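SPI-1 type 3 secretion system secretin (PDB 4G08) forms a ring-shaped multimer with an apparent central pore in the outer membrane, part of the injectisome that delivers bacterial effector proteins into eukaryotic host cells. Local coordinates at residues G15-F26 against A44-F55; G111-L119 against V130-V140. All coordinates share one frame; numbering follows the deposited sequence. Where two conformers were deposited one is given.

Interaction 1 of 2, residues G15-F26 against A44-F55; sequences GFVAKDDSLRTF and AARKKITGNFEF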
loop_
_atom_site.group_PDB
_atom_site.type_symbol
_atom_site.label_atom_id
_atom_site.label_comp_id
_atom_site.label_asym_id
_atom_site.label_seq_id
_atom_site.Cartn_x
_atom_site.Cartn_y
_atom_site.Cartn_z
ATOM N N GLY A 15 -15.597 3.944 19.087
ATOM C CA GLY A 15 -16.123 5.258 18.634
ATOM C C GLY A 15 -15.298 6.393 19.197
ATOM O O GLY A 15 -14.641 6.250 20.230
ATOM N N PHE A 16 -15.359 7.535 18.519
ATOM C CA PHE A 16 -14.416 8.600 18.733
ATOM C C PHE A 16 -14.827 9.915 18.072
ATOM O O PHE A 16 -14.944 9.948 16.881
ATOM C CB PHE A 16 -13.135 8.113 18.099
ATOM C CG PHE A 16 -11.987 8.984 18.324
ATOM C CD1 PHE A 16 -11.866 9.700 19.466
ATOM C CD2 PHE A 16 -11.019 9.104 17.375
ATOM C CE1 PHE A 16 -10.793 10.493 19.633
ATOM C CE2 PHE A 16 -9.985 9.907 17.556
ATOM C CZ PHE A 16 -9.866 10.594 18.672
ATOM N N VAL A 17 -15.030 10.992 18.836
ATOM C CA VAL A 17 -15.153 12.305 18.185
ATOM C C VAL A 17 -13.808 13.015 18.158
ATOM O O VAL A 17 -13.354 13.543 19.173
ATOM C CB VAL A 17 -16.174 13.241 18.866
ATOM C CG1 VAL A 17 -16.276 14.550 18.095
ATOM C CG2 VAL A 17 -17.543 12.591 18.936
ATOM N N ALA A 18 -13.236 13.137 16.971
ATOM C CA ALA A 18 -11.938 13.773 16.824
ATOM C C ALA A 18 -12.102 15.286 16.753
ATOM O O ALA A 18 -13.049 15.786 16.155
ATOM C CB ALA A 18 -11.254 13.257 15.575
ATOM N N LYS A 19 -11.176 16.002 17.375
ATOM C CA LYS A 19 -11.133 17.452 17.251
ATOM C C LYS A 19 -9.711 17.933 17.036
ATOM O O LYS A 19 -8.944 18.112 17.979
ATOM C CB LYS A 19 -11.741 18.136 18.471
ATOM C CG LYS A 19 -11.873 19.638 18.281
ATOM C CD LYS A 19 -12.192 20.373 19.568
ATOM C CE LYS A 19 -12.949 21.657 19.264
ATOM N NZ LYS A 19 -12.691 22.728 20.262
ATOM N N ASP A 20 -9.340 18.027 15.769
ATOM C CA ASP A 20 -7.994 18.422 15.385
ATOM C C ASP A 20 -6.946 17.540 16.033
ATOM O O ASP A 20 -5.933 18.024 16.537
ATOM C CB ASP A 20 -7.742 19.881 15.745
ATOM C CG ASP A 20 -7.932 20.799 14.564
ATOM O OD1 ASP A 20 -9.103 21.123 14.262
ATOM O OD2 ASP A 20 -6.975 20.932 13.769
ATOM N N ASP A 21 -7.205 16.242 16.021
ATOM C CA ASP A 21 -6.266 15.279 16.550
ATOM C C ASP A 21 -5.313 14.877 15.442
ATOM O O ASP A 21 -5.657 14.950 14.266
ATOM C CB ASP A 21 -7.007 14.053 17.072
ATOM C CG ASP A 21 -7.929 14.382 18.221
ATOM O OD1 ASP A 21 -7.433 14.792 19.292
ATOM O OD2 ASP A 21 -9.150 14.180 18.070
ATOM N N SER A 22 -4.086 14.530 15.799
ATOM C CA SER A 22 -3.137 14.112 14.781
ATOM C C SER A 22 -3.594 12.780 14.206
ATOM O O SER A 22 -4.247 11.994 14.886
ATOM C CB SER A 22 -1.736 13.980 15.365
ATOM O OG SER A 22 -1.622 12.771 16.097
ATOM N N LEU A 23 -3.230 12.517 12.959
ATOM C CA LEU A 23 -3.559 11.243 12.340
ATOM C C LEU A 23 -2.991 10.090 13.139
ATOM O O LEU A 23 -3.548 8.996 13.136
ATOM C CB LEU A 23 -3.032 11.181 10.913
ATOM C CG LEU A 23 -3.904 11.937 9.922
ATOM C CD1 LEU A 23 -3.759 11.391 8.515
ATOM C CD2 LEU A 23 -5.350 11.871 10.366
ATOM N N ARG A 24 -1.862 10.312 13.801
ATOM C CA ARG A 24 -1.272 9.237 14.579
ATOM C C ARG A 24 -2.182 8.825 15.721
ATOM O O ARG A 24 -2.429 7.643 15.935
ATOM C CB ARG A 24 0.101 9.604 15.123
ATOM C CG ARG A 24 0.844 8.387 15.643
ATOM C CD ARG A 24 2.261 8.713 16.075
ATOM N NE ARG A 24 3.043 9.329 15.007
ATOM C CZ ARG A 24 3.660 8.637 14.058
ATOM N NH1 ARG A 24 3.525 7.321 14.021
ATOM N NH2 ARG A 24 4.438 9.250 13.174
ATOM N N THR A 25 -2.704 9.804 16.436
ATOM C CA THR A 25 -3.634 9.521 17.511
ATOM C C THR A 25 -4.888 8.852 16.968
ATOM O O THR A 25 -5.317 7.806 17.464
ATOM C CB THR A 25 -4.012 10.818 18.222
ATOM O OG1 THR A 25 -2.863 11.323 18.912
ATOM C CG2 THR A 25 -5.136 10.584 19.203
ATOM N N PHE A 26 -5.370 9.364 15.847
ATOM C CA PHE A 26 -6.588 8.849 15.252
ATOM C C PHE A 26 -6.443 7.387 14.849
ATOM O O PHE A 26 -7.273 6.553 15.207
ATOM C CB PHE A 26 -6.962 9.682 14.040
ATOM C CG PHE A 26 -8.146 9.158 13.304
ATOM C CD1 PHE A 26 -9.421 9.376 13.784
ATOM C CD2 PHE A 26 -7.974 8.333 12.219
ATOM C CE1 PHE A 26 -10.512 8.833 13.142
ATOM C CE2 PHE A 26 -9.057 7.826 11.547
ATOM C CZ PHE A 26 -10.327 8.056 12.025
ATOM N N ALA A 44 2.208 11.602 7.282
ATOM C CA ALA A 44 0.796 11.381 7.565
ATOM C C ALA A 44 0.470 11.912 8.947
ATOM O O ALA A 44 -0.601 12.476 9.177
ATOM C CB ALA A 44 0.450 9.914 7.480
ATOM N N ALA A 45 1.391 11.684 9.874
ATOM C CA ALA A 45 1.164 11.985 11.276
ATOM C C ALA A 45 1.027 13.478 11.546
ATOM O O ALA A 45 0.484 13.869 12.576
ATOM C CB ALA A 45 2.274 11.398 12.126
ATOM N N ARG A 46 1.507 14.321 10.641
ATOM C CA ARG A 46 1.401 15.756 10.880
ATOM C C ARG A 46 0.061 16.332 10.429
ATOM O O ARG A 46 -0.270 17.466 10.772
ATOM C CB ARG A 46 2.545 16.519 10.237
ATOM C CG ARG A 46 2.527 16.514 8.732
ATOM C CD ARG A 46 3.871 16.990 8.227
ATOM N NE ARG A 46 4.020 18.434 8.360
ATOM C CZ ARG A 46 3.707 19.305 7.410
ATOM N NH1 ARG A 46 3.197 18.889 6.260
ATOM N NH2 ARG A 46 3.875 20.602 7.624
ATOM N N LYS A 47 -0.770 15.509 9.808
ATOM C CA LYS A 47 -2.116 15.935 9.455
ATOM C C LYS A 47 -3.033 15.845 10.658
ATOM O O LYS A 47 -2.787 15.113 11.570
ATOM C CB LYS A 47 -2.667 15.117 8.299
ATOM C CG LYS A 47 -2.057 15.428 6.974
ATOM C CD LYS A 47 -2.490 14.468 5.932
ATOM C CE LYS A 47 -2.366 15.007 4.543
ATOM N NZ LYS A 47 -1.451 16.112 4.440
ATOM N N LYS A 48 -4.084 16.635 10.642
ATOM C CA LYS A 48 -5.067 16.603 11.703
ATOM C C LYS A 48 -6.388 16.135 11.139
ATOM O O LYS A 48 -6.658 16.289 9.950
ATOM C CB LYS A 48 -5.246 17.992 12.305
ATOM C CG LYS A 48 -3.944 18.673 12.668
ATOM C CD LYS A 48 -3.544 18.324 14.085
ATOM C CE LYS A 48 -2.235 18.986 14.464
ATOM N NZ LYS A 48 -1.510 18.165 15.469
ATOM N N ILE A 49 -7.277 15.725 12.026
ATOM C CA ILE A 49 -8.558 15.234 11.592
ATOM C C ILE A 49 -9.629 15.591 12.605
ATOM O O ILE A 49 -9.350 15.748 13.794
ATOM C CB ILE A 49 -8.517 13.722 11.349
ATOM C CG1 ILE A 49 -9.796 13.273 10.659
ATOM C CG2 ILE A 49 -8.276 12.968 12.647
ATOM C CD1 ILE A 49 -9.810 11.795 10.384
ATOM N N THR A 50 -10.794 15.952 12.086
ATOM C CA THR A 50 -11.934 16.262 12.931
ATOM C C THR A 50 -13.140 15.492 12.448
ATOM O O THR A 50 -13.324 15.302 11.250
ATOM C CB THR A 50 -12.273 17.756 12.890
ATOM O OG1 THR A 50 -11.238 18.500 13.542
ATOM C CG2 THR A 50 -13.568 18.015 13.607
ATOM N N GLY A 51 -13.972 15.067 13.386
ATOM C CA GLY A 51 -15.260 14.495 13.038
ATOM C C GLY A 51 -15.735 13.422 13.986
ATOM O O GLY A 51 -14.991 12.937 14.838
ATOM N N ASN A 52 -16.984 13.020 13.811
ATOM C CA ASN A 52 -17.508 11.905 14.562
ATOM C C ASN A 52 -17.230 10.598 13.850
ATOM O O ASN A 52 -17.608 10.418 12.690
ATOM C CB ASN A 52 -19.003 12.077 14.780
ATOM C CG ASN A 52 -19.615 10.906 15.507
ATOM O OD1 ASN A 52 -19.186 10.554 16.604
ATOM N ND2 ASN A 52 -20.507 10.202 14.832
ATOM N N PHE A 53 -16.456 9.737 14.500
ATOM C CA PHE A 53 -16.063 8.483 13.885
ATOM C C PHE A 53 -16.584 7.269 14.610
ATOM O O PHE A 53 -16.475 7.148 15.835
ATOM C CB PHE A 53 -14.553 8.381 13.757
ATOM C CG PHE A 53 -13.974 9.349 12.799
ATOM C CD1 PHE A 53 -13.919 9.055 11.456
ATOM C CD2 PHE A 53 -13.589 10.600 13.228
ATOM C CE1 PHE A 53 -13.463 9.986 10.558
ATOM C CE2 PHE A 53 -13.138 11.538 12.337
ATOM C CZ PHE A 53 -13.080 11.233 10.998
ATOM N N GLU A 54 -17.020 6.318 13.802
ATOM C CA GLU A 54 -17.329 4.977 14.250
ATOM C C GLU A 54 -16.472 4.027 13.437
ATOM O O GLU A 54 -16.214 4.256 12.253
ATOM C CB GLU A 54 -18.803 4.663 13.993
ATOM C CG GLU A 54 -19.768 5.335 14.956
ATOM C CD GLU A 54 -19.654 4.809 16.375
ATOM O OE1 GLU A 54 -19.252 3.638 16.550
ATOM O OE2 GLU A 54 -20.034 5.545 17.311
ATOM N N PHE A 55 -15.988 2.991 14.098
ATOM C CA PHE A 55 -15.032 2.090 13.494
ATOM C C PHE A 55 -15.699 0.748 13.211
ATOM O O PHE A 55 -15.122 -0.309 13.450
ATOM C CB PHE A 55 -13.831 1.928 14.418
ATOM C CG PHE A 55 -13.080 3.206 14.658
ATOM C CD1 PHE A 55 -12.738 4.025 13.596
ATOM C CD2 PHE A 55 -12.788 3.630 15.940
ATOM C CE1 PHE A 55 -12.077 5.215 13.807
ATOM C CE2 PHE A 55 -12.115 4.815 16.155
ATOM C CZ PHE A 55 -11.791 5.627 15.087
HETATM O O HOH W 1 -16.488 2.266 16.816
HETATM O O HOH W 2 -3.161 18.019 17.534
HETATM O O HOH W 3 -9.085 19.193 12.106
#

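Interaction 2 of 2, residues G111-L119 against V130-V140; sequences GLYNKNYPL and VSGPPVYVDMV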
loop_
_atom_site.group_PDB
_atom_site.type_symbol
_atom_site.label_atom_id
_atom_site.label_comp_id
_atom_site.label_asym_id
_atom_site.label_seq_id
_atom_site.Cartn_x
_atom_site.Cartn_y
_atom_site.Cartn_z
ATOM N N GLY A 111 -1.246 -13.069 -2.327
ATOM C CA GLY A 111 -1.993 -12.157 -1.475
ATOM C C GLY A 111 -1.197 -10.934 -1.063
ATOM O O GLY A 111 -1.552 -10.260 -0.096
ATOM N N LEU A 112 -0.173 -10.583 -1.830
ATOM C CA LEU A 112 0.545 -9.348 -1.537
ATOM C C LEU A 112 0.079 -8.212 -2.416
ATOM O O LEU A 112 0.412 -7.049 -2.176
ATOM C CB LEU A 112 2.045 -9.533 -1.694
ATOM C CG LEU A 112 2.608 -10.764 -1.004
ATOM C CD1 LEU A 112 3.675 -11.336 -1.913
ATOM C CD2 LEU A 112 3.190 -10.394 0.347
ATOM N N TYR A 113 -0.584 -8.573 -3.504
ATOM C CA TYR A 113 -1.040 -7.609 -4.482
ATOM C C TYR A 113 -2.118 -6.719 -3.875
ATOM O O TYR A 113 -2.823 -7.126 -2.946
ATOM C CB TYR A 113 -1.579 -8.344 -5.705
ATOM C CG TYR A 113 -2.126 -7.442 -6.766
ATOM C CD1 TYR A 113 -1.287 -6.817 -7.663
ATOM C CD2 TYR A 113 -3.489 -7.246 -6.895
ATOM C CE1 TYR A 113 -1.789 -6.031 -8.671
ATOM C CE2 TYR A 113 -4.003 -6.449 -7.890
ATOM C CZ TYR A 113 -3.145 -5.833 -8.767
ATOM O OH TYR A 113 -3.648 -5.017 -9.752
ATOM N N ASN A 114 -2.063 -5.437 -4.219
ATOM C CA ASN A 114 -3.082 -4.494 -3.793
ATOM C C ASN A 114 -3.682 -3.842 -5.011
ATOM O O ASN A 114 -2.975 -3.167 -5.750
ATOM C CB ASN A 114 -2.452 -3.407 -2.933
ATOM C CG ASN A 114 -3.477 -2.480 -2.337
ATOM O OD1 ASN A 114 -4.281 -1.880 -3.051
ATOM N ND2 ASN A 114 -3.467 -2.365 -1.021
ATOM N N LYS A 115 -4.990 -3.993 -5.192
ATOM C CA LYS A 115 -5.632 -3.513 -6.399
ATOM C C LYS A 115 -5.562 -1.997 -6.612
ATOM O O LYS A 115 -5.714 -1.519 -7.699
ATOM C CB LYS A 115 -7.081 -3.963 -6.475
ATOM C CG LYS A 115 -7.944 -3.395 -5.429
ATOM C CD LYS A 115 -9.386 -3.460 -5.825
ATOM C CE LYS A 115 -10.270 -3.500 -4.612
ATOM N NZ LYS A 115 -10.949 -2.239 -4.326
ATOM N N ASN A 116 -5.333 -1.282 -5.529
ATOM C CA ASN A 116 -5.261 0.170 -5.590
ATOM C C ASN A 116 -3.960 0.648 -6.226
ATOM O O ASN A 116 -3.870 1.785 -6.688
ATOM C CB ASN A 116 -5.406 0.755 -4.190
ATOM C CG ASN A 116 -6.749 0.428 -3.566
ATOM O OD1 ASN A 116 -7.797 0.763 -4.114
ATOM N ND2 ASN A 116 -6.724 -0.348 -2.491
ATOM N N TYR A 117 -2.976 -0.241 -6.282
ATOM C CA TYR A 117 -1.656 0.107 -6.803
ATOM C C TYR A 117 -1.191 -0.909 -7.835
ATOM O O TYR A 117 -0.275 -1.691 -7.584
ATOM C CB TYR A 117 -0.641 0.216 -5.669
ATOM C CG TYR A 117 -1.150 1.000 -4.485
ATOM C CD1 TYR A 117 -1.414 2.357 -4.581
ATOM C CD2 TYR A 117 -1.406 0.371 -3.284
ATOM C CE1 TYR A 117 -1.941 3.057 -3.512
ATOM C CE2 TYR A 117 -1.949 1.055 -2.221
ATOM C CZ TYR A 117 -2.244 2.388 -2.348
ATOM O OH TYR A 117 -2.793 3.045 -1.270
ATOM N N PRO A 118 -1.857 -0.924 -8.995
ATOM C CA PRO A 118 -1.678 -1.973 -9.977
ATOM C C PRO A 118 -0.376 -1.832 -10.745
ATOM O O PRO A 118 0.216 -0.754 -10.784
ATOM C CB PRO A 118 -2.869 -1.773 -10.915
ATOM C CG PRO A 118 -3.140 -0.318 -10.847
ATOM C CD PRO A 118 -2.879 0.052 -9.416
ATOM N N LEU A 119 0.091 -2.943 -11.294
ATOM C CA LEU A 119 1.244 -2.944 -12.177
ATOM C C LEU A 119 0.809 -2.445 -13.540
ATOM O O LEU A 119 -0.240 -2.843 -14.042
ATOM C CB LEU A 119 1.777 -4.366 -12.320
ATOM C CG LEU A 119 2.767 -4.813 -11.255
ATOM C CD1 LEU A 119 2.321 -4.399 -9.868
ATOM C CD2 LEU A 119 2.970 -6.313 -11.323
ATOM N N VAL A 130 5.001 0.875 -11.299
ATOM C CA VAL A 130 4.157 0.689 -10.146
ATOM C C VAL A 130 4.365 1.864 -9.214
ATOM O O VAL A 130 5.461 2.423 -9.139
ATOM C CB VAL A 130 4.472 -0.626 -9.417
ATOM C CG1 VAL A 130 5.918 -0.652 -8.966
ATOM C CG2 VAL A 130 3.520 -0.824 -8.243
ATOM N N SER A 131 3.254 2.365 -8.688
ATOM C CA SER A 131 3.280 3.537 -7.835
ATOM C C SER A 131 2.375 3.289 -6.639
ATOM O O SER A 131 1.224 2.856 -6.786
ATOM C CB SER A 131 2.804 4.772 -8.603
ATOM O OG SER A 131 3.648 5.051 -9.708
ATOM N N GLY A 132 2.936 3.431 -5.451
ATOM C CA GLY A 132 2.183 3.166 -4.245
ATOM C C GLY A 132 3.021 3.318 -3.006
ATOM O O GLY A 132 4.111 3.884 -3.046
ATOM N N PRO A 133 2.529 2.769 -1.898
ATOM C CA PRO A 133 3.233 2.895 -0.635
ATOM C C PRO A 133 4.616 2.287 -0.728
ATOM O O PRO A 133 4.786 1.217 -1.304
ATOM C CB PRO A 133 2.374 2.089 0.336
ATOM C CG PRO A 133 1.032 2.021 -0.279
ATOM C CD PRO A 133 1.177 2.211 -1.752
ATOM N N PRO A 134 5.594 2.919 -0.081
ATOM C CA PRO A 134 6.952 2.433 -0.168
ATOM C C PRO A 134 7.101 0.968 0.224
ATOM O O PRO A 134 7.729 0.192 -0.493
ATOM C CB PRO A 134 7.692 3.334 0.811
ATOM C CG PRO A 134 6.966 4.628 0.719
ATOM C CD PRO A 134 5.532 4.299 0.427
ATOM N N VAL A 135 6.462 0.559 1.306
ATOM C CA VAL A 135 6.582 -0.822 1.721
ATOM C C VAL A 135 6.057 -1.787 0.649
ATOM O O VAL A 135 6.602 -2.877 0.461
ATOM C CB VAL A 135 5.829 -1.067 3.022
ATOM C CG1 VAL A 135 4.352 -0.827 2.800
ATOM C CG2 VAL A 135 6.087 -2.477 3.501
ATOM N N TYR A 136 5.031 -1.368 -0.083
ATOM C CA TYR A 136 4.474 -2.180 -1.170
ATOM C C TYR A 136 5.411 -2.244 -2.373
ATOM O O TYR A 136 5.694 -3.321 -2.905
ATOM C CB TYR A 136 3.123 -1.610 -1.594
ATOM C CG TYR A 136 2.485 -2.333 -2.744
ATOM C CD1 TYR A 136 2.001 -3.621 -2.600
ATOM C CD2 TYR A 136 2.254 -1.675 -3.935
ATOM C CE1 TYR A 136 1.409 -4.273 -3.657
ATOM C CE2 TYR A 136 1.632 -2.300 -4.978
ATOM C CZ TYR A 136 1.223 -3.599 -4.839
ATOM O OH TYR A 136 0.521 -4.173 -5.870
ATOM N N VAL A 137 5.855 -1.082 -2.818
ATOM C CA VAL A 137 6.678 -0.991 -4.006
ATOM C C VAL A 137 7.987 -1.737 -3.802
ATOM O O VAL A 137 8.442 -2.466 -4.680
ATOM C CB VAL A 137 6.970 0.473 -4.354
ATOM C CG1 VAL A 137 7.987 0.553 -5.476
ATOM C CG2 VAL A 137 5.684 1.175 -4.757
ATOM N N ASP A 138 8.517 -1.671 -2.588
ATOM C CA ASP A 138 9.750 -2.379 -2.269
ATOM C C ASP A 138 9.559 -3.879 -2.439
ATOM O O ASP A 138 10.416 -4.575 -2.981
ATOM C CB ASP A 138 10.173 -2.085 -0.835
ATOM C CG ASP A 138 10.735 -0.692 -0.667
ATOM O OD1 ASP A 138 10.974 -0.012 -1.686
ATOM O OD2 ASP A 138 11.024 -0.311 0.486
ATOM N N MET A 139 8.421 -4.373 -1.981
ATOM C CA MET A 139 8.059 -5.757 -2.187
ATOM C C MET A 139 7.959 -6.075 -3.670
ATOM O O MET A 139 8.456 -7.101 -4.124
ATOM C CB MET A 139 6.733 -6.040 -1.497
ATOM C CG MET A 139 6.318 -7.497 -1.495
ATOM S SD MET A 139 5.318 -7.933 -2.922
ATOM C CE MET A 139 4.024 -6.722 -2.739
ATOM N N VAL A 140 7.333 -5.198 -4.445
ATOM C CA VAL A 140 7.110 -5.522 -5.848
ATOM C C VAL A 140 8.433 -5.595 -6.590
ATOM O O VAL A 140 8.680 -6.511 -7.370
ATOM C CB VAL A 140 6.202 -4.502 -6.541
ATOM C CG1 VAL A 140 6.223 -4.748 -8.033
ATOM C CG2 VAL A 140 4.786 -4.610 -6.009
HETATM O O HOH W 4 0.810 1.611 -9.876
#

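Interaction 1 of 2, residues G15-F26 against A44-F55
Phe16 and Phe53 exchange a pair of backbone hydrogen bonds, Phe16 N to Phe53 O and Phe53 N to Phe16 O, and open the antiparallel ladder between 15-26 and 44-55 in the N0 domain of the secretin. Ala18 and Gly51 repeat the pattern. Asp20 and Asp21 then both face Ile49, a G1 beta bulge that shifts the register by one; in it Thr50 OG1 takes a hydrogen bond from Asp20 N at 3.0 Å, and Asp21 N and O pair with Ile49 O and N. Past it Leu23 N, at the start of helix 23-30, reaches Lys47 O.

Among the apolar contacts, Leu23 CD2 packs on Ile49 CB at 3.8 Å. Phe26 has CG anti to the backbone N (chi1 176°), which carries the ring to Ile49, Phe53 and Phe55. Ile49 CD1 sits over the middle of one face, 4.0 Å from the ring centroid. The edge of Phe26 meets the face of Phe53 in a T-shaped pair, planes at 67°, with Phe26 CE1 3.5 Å from Phe53 CG. Phe55 turns its edge toward the Phe26 face in a more offset version.

Water joins the margins: one molecule links Gly15 N, Glu54 OE1 and Phe55 N, another Asp20 O and Lys48 NZ. Backbone bonds thus fix the strand register, while Leu23, Ile49 and the edge-to-face rings seat helix 23-30 against one side of the sheet.

Interaction 2 of 2, residues G111-L119 against V130-V140
Tyr136 swings its ring out from helix 134-150 with CG anti to the backbone N (chi1 178°), while Tyr117 keeps CG beside its own N (chi1 -46°), laying its ring over Pro133. The contact joins the loop after helix 100-109 to the strand-to-helix corner of the second domain, which belongs to the short-domain family of type II and III secretion proteins. Within the loop, residues 114 to 117 make a type I beta turn, and Asn114 OD1 accepts from Asn116 N in an Asx turn.

The phenol of Tyr136 ends among loop backbone atoms. Its OH donates to Tyr117 O at 3.1 Å, tilted from that carbonyl's plane, and accepts a weak, nearly straight bond from Asn114 N at 3.3 Å. Both ends of the turn are therefore tied to one hydroxyl. Leu112 O lies at the edge of the same ring, in its plane, 3.3 Å from Tyr136 CE1, and is hydrogen-bonded to Tyr74 OH of strand 71-75. Asn114 CB covers part of a face, and Tyr117 CB packs against Tyr136 CE2.

Tyr117 is held between two neighbours: Asn116 CB over the centre of one face, Pro133 CD over the other in a CH-pi contact, 3.3 Å from the ring centroid. Its own OH continues to Trp73 N in strand 71-75, reaching into the N0 domain of the same chain. The two tyrosine rings meet obliquely.

Flanking contacts are apolar. Met139 brings CE against Leu112 CB at 3.6 Å; Leu119 CD1 touches Val130 CG2 and Val140 CG1. At the strand side a water bridges the backbones, donating to Pro118 O at 2.6 Å and accepting from Ser131 N at 2.8 Å.

In the fold
The contacts follow one another along the chain: interaction 1 belongs to the N0 domain and interaction 2 to the domain that follows. Their centres are 26 Å apart and their nearest atoms about 10 Å, so they do not touch. Helix 58-69 and strand 71-75 connect them indirectly: Leu23 and Phe26 of interaction 1 pack on the helix, and Tyr117 and Asn114 of interaction 2 rest on Ile72 and Tyr74 of the strand, while Leu23 also touches Leu71. The centre of interaction 1 lies far out, about 21 Å from the centre of the chain, whereas that of interaction 2 is about 5 Å from it, where the two domains meet.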